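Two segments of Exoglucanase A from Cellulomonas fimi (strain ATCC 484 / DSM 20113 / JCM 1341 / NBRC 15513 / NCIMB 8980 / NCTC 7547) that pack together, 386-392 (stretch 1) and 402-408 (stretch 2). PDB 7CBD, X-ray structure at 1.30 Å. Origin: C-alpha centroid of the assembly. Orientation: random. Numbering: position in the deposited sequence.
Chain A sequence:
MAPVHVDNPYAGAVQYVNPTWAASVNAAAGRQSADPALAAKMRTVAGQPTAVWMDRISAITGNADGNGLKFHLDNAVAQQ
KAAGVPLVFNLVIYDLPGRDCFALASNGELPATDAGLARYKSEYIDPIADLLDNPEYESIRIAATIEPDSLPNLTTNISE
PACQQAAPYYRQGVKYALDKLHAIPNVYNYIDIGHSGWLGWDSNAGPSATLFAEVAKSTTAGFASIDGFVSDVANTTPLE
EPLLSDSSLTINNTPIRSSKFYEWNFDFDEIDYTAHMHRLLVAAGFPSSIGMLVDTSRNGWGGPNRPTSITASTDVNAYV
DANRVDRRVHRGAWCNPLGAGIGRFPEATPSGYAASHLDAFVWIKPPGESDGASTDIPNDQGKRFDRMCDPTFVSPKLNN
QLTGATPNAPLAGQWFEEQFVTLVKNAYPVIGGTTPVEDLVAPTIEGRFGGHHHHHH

Stretch 1 386-392: DRMCDPT
Stretch 2, residues 402-408: LTGATPN

Residues 386-392 form a short 3-10 turn (387-389) that runs out into a loop, and 402-408 pack against it as an irregular segment, burying 364 Å² in total. Register is given by Pro391 opposite Ala405 (CA-CA 4.9 Å) and Thr392 near Leu402 (CA-CA 6.8 Å); as stretch 1 advances its partner steps back, so here the chains run in opposing senses.

Asp386 (phi/psi -113/120, chi1 t) lies beyond reach of the second stretch but starts the turn: its OD1 accepts from Met388 N (2.9 Å) and its O from Cys389 N (2.9 Å). Arg387 (-67/-12; m, t, p) continues it, its O accepting from Asp390 N at 2.9 Å, while its side chain reaches Asp390 in a salt bridge (NE to OD2, 2.9 Å). Met388 (-65/-16; m, m, m) and Cys389 (-96/3; m) direct their CA-to-CB bonds away, so backbone carbonyls meet methyl groups in van der Waals contact: Met388 O lies 3.5 Å from Thr403 CG2, and Cys389 O 3.4 Å from CB of Ala405, whose CA-to-CB bond points toward stretch 1. A water donates to both Cys389 O (2.9 Å) and Thr406 O (2.8 Å); Thr406 (-75/125, m) turns its CA-to-CB bond away.

Asp390 (-96/116, t) provides the direct polar link. Thr403 (-65/-28, p) points toward stretch 1, and its OG1 donates to Asp390 O at 2.7 Å; the same OG1 accepts from Ala405 N at 3.1 Å, tying the contact to the local turn through Gly404 (63/23). Asp390 OD1 accepts from Thr392 N (2.9 Å) and OG1 (2.7 Å).

Pro391 (-61/-16, C-gamma exo) is the most covered residue. Its CG lies 3.6 Å from Ala405 O (Ala405, -71/150) and 3.9 Å from CG of Pro407 (-71/168, C-gamma exo), an apolar ring contact; Asn408 (61/38, m) follows, out of contact. A second water donates to Pro391 O (2.8 Å) and accepts from Gly404 N (3.0 Å). At Thr392 (-93/-4, p), the O meets the CD2 methyl of Leu402 (-62/151; m, t) at 3.8 Å, again in van der Waals contact.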

# COMPACT_ATOMS: atom_id res chain seq x y z
N ASP A 386 -17.86 -0.97 6.93
CA ASP A 386 -16.95 -1.82 7.69
C ASP A 386 -16.66 -1.13 9.02
O ASP A 386 -16.11 -0.02 9.03
CB ASP A 386 -15.66 -2.05 6.92
CG ASP A 386 -14.78 -3.16 7.50
OD1 ASP A 386 -14.71 -3.31 8.74
OD2 ASP A 386 -14.16 -3.88 6.71
N ARG A 387 -17.00 -1.79 10.12
CA ARG A 387 -16.83 -1.17 11.43
C ARG A 387 -15.37 -0.96 11.81
O ARG A 387 -15.10 -0.22 12.76
CB ARG A 387 -17.58 -1.96 12.51
CG ARG A 387 -19.08 -1.90 12.34
CD ARG A 387 -19.82 -2.12 13.64
NE ARG A 387 -19.70 -0.96 14.53
CZ ARG A 387 -20.03 -0.96 15.81
NH1 ARG A 387 -19.88 0.15 16.53
NH2 ARG A 387 -20.50 -2.05 16.39
N MET A 388 -14.41 -1.55 11.08
CA MET A 388 -13.02 -1.19 11.32
C MET A 388 -12.73 0.27 10.98
O MET A 388 -11.71 0.81 11.42
CB MET A 388 -12.08 -2.13 10.58
CG MET A 388 -12.08 -3.53 11.19
SD MET A 388 -11.44 -3.57 12.87
CE MET A 388 -9.69 -3.33 12.58
N CYS A 389 -13.62 0.92 10.24
CA CYS A 389 -13.53 2.34 9.91
C CYS A 389 -14.36 3.20 10.86
O CYS A 389 -14.43 4.42 10.67
CB CYS A 389 -14.03 2.56 8.48
SG CYS A 389 -13.13 1.62 7.24
N ASP A 390 -14.98 2.58 11.86
CA ASP A 390 -15.96 3.21 12.74
C ASP A 390 -15.27 3.67 14.01
O ASP A 390 -14.78 2.83 14.79
CB ASP A 390 -17.00 2.14 13.06
CG ASP A 390 -18.13 2.62 13.95
OD1 ASP A 390 -18.12 3.76 14.47
OD2 ASP A 390 -19.04 1.79 14.16
N PRO A 391 -15.23 4.98 14.29
CA PRO A 391 -14.60 5.46 15.54
C PRO A 391 -15.26 4.95 16.81
O PRO A 391 -14.65 5.05 17.89
CB PRO A 391 -14.72 6.99 15.44
CG PRO A 391 -14.94 7.27 13.99
CD PRO A 391 -15.70 6.10 13.45
N THR A 392 -16.48 4.41 16.74
CA THR A 392 -17.19 3.95 17.93
C THR A 392 -16.96 2.48 18.21
O THR A 392 -17.46 1.98 19.22
CB THR A 392 -18.71 4.19 17.81
OG1 THR A 392 -19.29 3.24 16.90
CG2 THR A 392 -19.02 5.61 17.37
N LEU A 402 -10.68 0.38 20.86
CA LEU A 402 -11.28 1.22 19.83
C LEU A 402 -10.38 1.30 18.60
O LEU A 402 -9.15 1.21 18.68
CB LEU A 402 -11.52 2.63 20.36
CG LEU A 402 -12.68 2.77 21.35
CD1 LEU A 402 -12.64 4.13 22.03
CD2 LEU A 402 -14.03 2.56 20.67
N THR A 403 -11.02 1.49 17.44
CA THR A 403 -10.29 1.52 16.17
C THR A 403 -9.35 2.71 16.08
O THR A 403 -8.35 2.65 15.35
CB THR A 403 -11.27 1.64 15.01
OG1 THR A 403 -12.06 2.82 15.18
CG2 THR A 403 -12.18 0.41 14.90
N GLY A 404 -9.66 3.81 16.77
CA GLY A 404 -8.93 5.03 16.49
C GLY A 404 -9.11 5.54 15.08
O GLY A 404 -8.27 6.30 14.60
N ALA A 405 -10.19 5.16 14.41
CA ALA A 405 -10.41 5.59 13.03
C ALA A 405 -10.75 7.08 12.97
O ALA A 405 -11.35 7.64 13.89
CB ALA A 405 -11.53 4.77 12.39
N THR A 406 -10.37 7.72 11.86
CA THR A 406 -10.65 9.14 11.68
C THR A 406 -12.13 9.34 11.35
O THR A 406 -12.64 8.70 10.42
CB THR A 406 -9.77 9.72 10.56
OG1 THR A 406 -8.39 9.43 10.82
CG2 THR A 406 -9.94 11.23 10.47
N PRO A 407 -12.86 10.17 12.10
CA PRO A 407 -14.29 10.36 11.83
C PRO A 407 -14.52 11.14 10.55
O PRO A 407 -13.61 11.76 9.98
CB PRO A 407 -14.78 11.17 13.04
CG PRO A 407 -13.74 11.03 14.07
CD PRO A 407 -12.44 10.86 13.33
N ASN A 408 -15.78 11.14 10.12
CA ASN A 408 -16.22 11.89 8.94
C ASN A 408 -15.51 11.44 7.67
O ASN A 408 -15.19 12.25 6.80
CB ASN A 408 -16.13 13.40 9.16
CG ASN A 408 -17.10 13.88 10.20
OD1 ASN A 408 -18.29 13.58 10.13
ND2 ASN A 408 -16.61 14.62 11.19
O HOH W 1 -12.57 6.10 9.26
O HOH W 2 -11.87 5.35 18.03